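PDB 2FB0: conserved hypothetical protein from Bacteroides thetaiotaomicron, which is of unknown function but, resembling the antibiotic biosynthesis monooxygenases with a dimeric alpha-beta barrel type fold, may be an oxidoreductase. Local coordinates for residues Leu33-Cys38 with Glu57-Ala62. Residues are numbered along the deposited sequence; the frame is centred on the assembly and turned at random.
Sequences LKEEGC and ETWQNA
E35 reaches the far rim of the W59 indole with its carboxylate: OE1 lies 3.6 Å from CH2, and the carboxylate and ring planes are 48° apart. Its other oxygen, OE2, is hydrogen-bonded to H68 and H73, and the H68 ring itself meets the indole. E35 also opens a type I turn closed by the bond from C38 N to E35 O. Within that turn one water donates hydrogen bonds to both E36 O and Q60 OE1, the water oxygen being 2.7 Å from Q60 OE1. G37 O then accepts the direct backbone bond from Q60 N (2.9 Å, 159°). Here the loop leaving helix 18-32 enters strand 38-46, an outermost strand, within the chain, of the ferredoxin-like sheet, antiparallel to 52-59. C38 and W59 form a non-hydrogen-bonded pair with both side chains on the same face of the sheet. C38 CB packs 3.6 Å from W59 CZ3, while chi1 of -178°, SG anti to the backbone N, carries the sulfur over one ring face, offset toward the rim, in a sulfur-aromatic contact 4.3 Å from the six-membered centroid. On the pyrrole side, a nearly straight, in-plane bond of 2.9 Å from NE1 to the anti lone pair of E57 OE1 helps set the indole's rotation.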
loop_
_atom_site.group_PDB
_atom_site.type_symbol
_atom_site.label_atom_id
_atom_site.label_comp_id
_atom_site.label_asym_id
_atom_site.label_seq_id
_atom_site.Cartn_x
_atom_site.Cartn_y
_atom_site.Cartn_z
ATOM N N LEU A 33 -12.044 -0.314 -10.889
ATOM C CA LEU A 33 -13.081 -0.870 -10.000
ATOM C C LEU A 33 -14.373 -1.316 -10.704
ATOM O O LEU A 33 -15.131 -2.123 -10.154
ATOM C CB LEU A 33 -13.424 0.110 -8.885
ATOM C CG LEU A 33 -12.401 0.267 -7.763
ATOM C CD1 LEU A 33 -12.833 1.406 -6.857
ATOM C CD2 LEU A 33 -12.210 -1.042 -6.971
ATOM N N LYS A 34 -14.611 -0.795 -11.910
ATOM C CA LYS A 34 -15.759 -1.200 -12.724
ATOM C C LYS A 34 -15.494 -2.522 -13.431
ATOM O O LYS A 34 -16.415 -3.128 -13.969
ATOM C CB LYS A 34 -16.102 -0.129 -13.769
ATOM C CG LYS A 34 -16.678 1.146 -13.198
ATOM C CD LYS A 34 -16.882 2.173 -14.306
ATOM C CE LYS A 34 -17.433 3.488 -13.758
ATOM N NZ LYS A 34 -17.591 4.493 -14.854
ATOM N N GLU A 35 -14.236 -2.955 -13.454
ATOM C CA GLU A 35 -13.879 -4.232 -14.060
ATOM C C GLU A 35 -14.269 -5.377 -13.114
ATOM O O GLU A 35 -14.004 -5.331 -11.911
ATOM C CB GLU A 35 -12.381 -4.294 -14.384
ATOM C CG GLU A 35 -11.905 -3.305 -15.445
ATOM C CD GLU A 35 -10.402 -3.381 -15.662
ATOM O OE1 GLU A 35 -9.893 -4.480 -15.947
ATOM O OE2 GLU A 35 -9.723 -2.347 -15.543
ATOM N N GLU A 36 -14.899 -6.400 -13.676
ATOM C CA GLU A 36 -15.486 -7.481 -12.889
ATOM C C GLU A 36 -14.415 -8.243 -12.083
ATOM O O GLU A 36 -14.627 -8.553 -10.900
ATOM C CB GLU A 36 -16.285 -8.411 -13.825
ATOM C CG GLU A 36 -17.159 -9.461 -13.144
ATOM C CD GLU A 36 -18.251 -8.867 -12.262
ATOM O OE1 GLU A 36 -18.676 -7.701 -12.503
ATOM O OE2 GLU A 36 -18.690 -9.587 -11.327
ATOM N N GLY A 37 -13.266 -8.509 -12.713
ATOM C CA GLY A 37 -12.173 -9.233 -12.062
ATOM C C GLY A 37 -11.309 -8.385 -11.134
ATOM O O GLY A 37 -10.386 -8.896 -10.520
ATOM N N CYS A 38 -11.613 -7.092 -11.027
ATOM C CA CYS A 38 -10.908 -6.225 -10.102
ATOM C C CYS A 38 -11.541 -6.380 -8.731
ATOM O O CYS A 38 -12.678 -5.964 -8.523
ATOM C CB CYS A 38 -10.978 -4.762 -10.534
ATOM S SG CYS A 38 -10.064 -3.634 -9.431
ATOM N N GLU A 57 -3.596 -2.987 -5.477
ATOM C CA GLU A 57 -4.601 -3.626 -6.313
ATOM C C GLU A 57 -4.744 -5.072 -5.921
ATOM O O GLU A 57 -3.778 -5.698 -5.520
ATOM C CB GLU A 57 -4.201 -3.565 -7.793
ATOM C CG GLU A 57 -3.677 -2.205 -8.201
ATOM C CD GLU A 57 -3.102 -2.165 -9.596
ATOM O OE1 GLU A 57 -3.492 -2.982 -10.453
ATOM O OE2 GLU A 57 -2.259 -1.278 -9.828
ATOM N N THR A 58 -5.955 -5.604 -6.064
ATOM C CA THR A 58 -6.161 -7.039 -5.980
ATOM C C THR A 58 -6.952 -7.494 -7.195
ATOM O O THR A 58 -8.014 -6.944 -7.502
ATOM C CB THR A 58 -6.902 -7.437 -4.695
ATOM O OG1 THR A 58 -6.239 -6.839 -3.583
ATOM C CG2 THR A 58 -6.938 -8.969 -4.521
ATOM N N TRP A 59 -6.413 -8.501 -7.873
ATOM C CA TRP A 59 -6.999 -9.043 -9.087
ATOM C C TRP A 59 -7.420 -10.474 -8.838
ATOM O O TRP A 59 -6.732 -11.213 -8.132
ATOM C CB TRP A 59 -6.023 -8.927 -10.273
ATOM C CG TRP A 59 -5.880 -7.486 -10.632
ATOM C CD1 TRP A 59 -4.925 -6.613 -10.180
ATOM C CD2 TRP A 59 -6.784 -6.719 -11.427
ATOM N NE1 TRP A 59 -5.175 -5.347 -10.669
ATOM C CE2 TRP A 59 -6.310 -5.389 -11.436
ATOM C CE3 TRP A 59 -7.952 -7.030 -12.143
ATOM C CZ2 TRP A 59 -6.953 -4.373 -12.143
ATOM C CZ3 TRP A 59 -8.590 -6.020 -12.842
ATOM C CH2 TRP A 59 -8.094 -4.706 -12.830
ATOM N N GLN A 60 -8.569 -10.849 -9.397
ATOM C CA GLN A 60 -9.120 -12.186 -9.171
ATOM C C GLN A 60 -8.169 -13.291 -9.590
ATOM O O GLN A 60 -8.071 -14.323 -8.925
ATOM C CB GLN A 60 -10.459 -12.365 -9.893
ATOM C CG GLN A 60 -11.180 -13.638 -9.431
ATOM C CD GLN A 60 -12.540 -13.814 -10.058
ATOM O OE1 GLN A 60 -13.282 -12.844 -10.257
ATOM N NE2 GLN A 60 -12.874 -15.059 -10.388
ATOM N N ASN A 61 -7.482 -13.068 -10.707
ATOM C CA ASN A 61 -6.527 -14.020 -11.248
ATOM C C ASN A 61 -5.664 -13.350 -12.315
ATOM O O ASN A 61 -5.860 -12.164 -12.652
ATOM C CB ASN A 61 -7.250 -15.250 -11.837
ATOM C CG ASN A 61 -8.313 -14.873 -12.848
ATOM O OD1 ASN A 61 -8.020 -14.243 -13.864
ATOM N ND2 ASN A 61 -9.563 -15.249 -12.574
ATOM N N ALA A 62 -4.718 -14.123 -12.838
ATOM C CA ALA A 62 -3.771 -13.644 -13.850
ATOM C C ALA A 62 -4.434 -13.205 -15.145
ATOM O O ALA A 62 -3.960 -12.270 -15.804
ATOM C CB ALA A 62 -2.693 -14.710 -14.127
HETATM O O HOH W 1 -14.329 -10.732 -8.865
#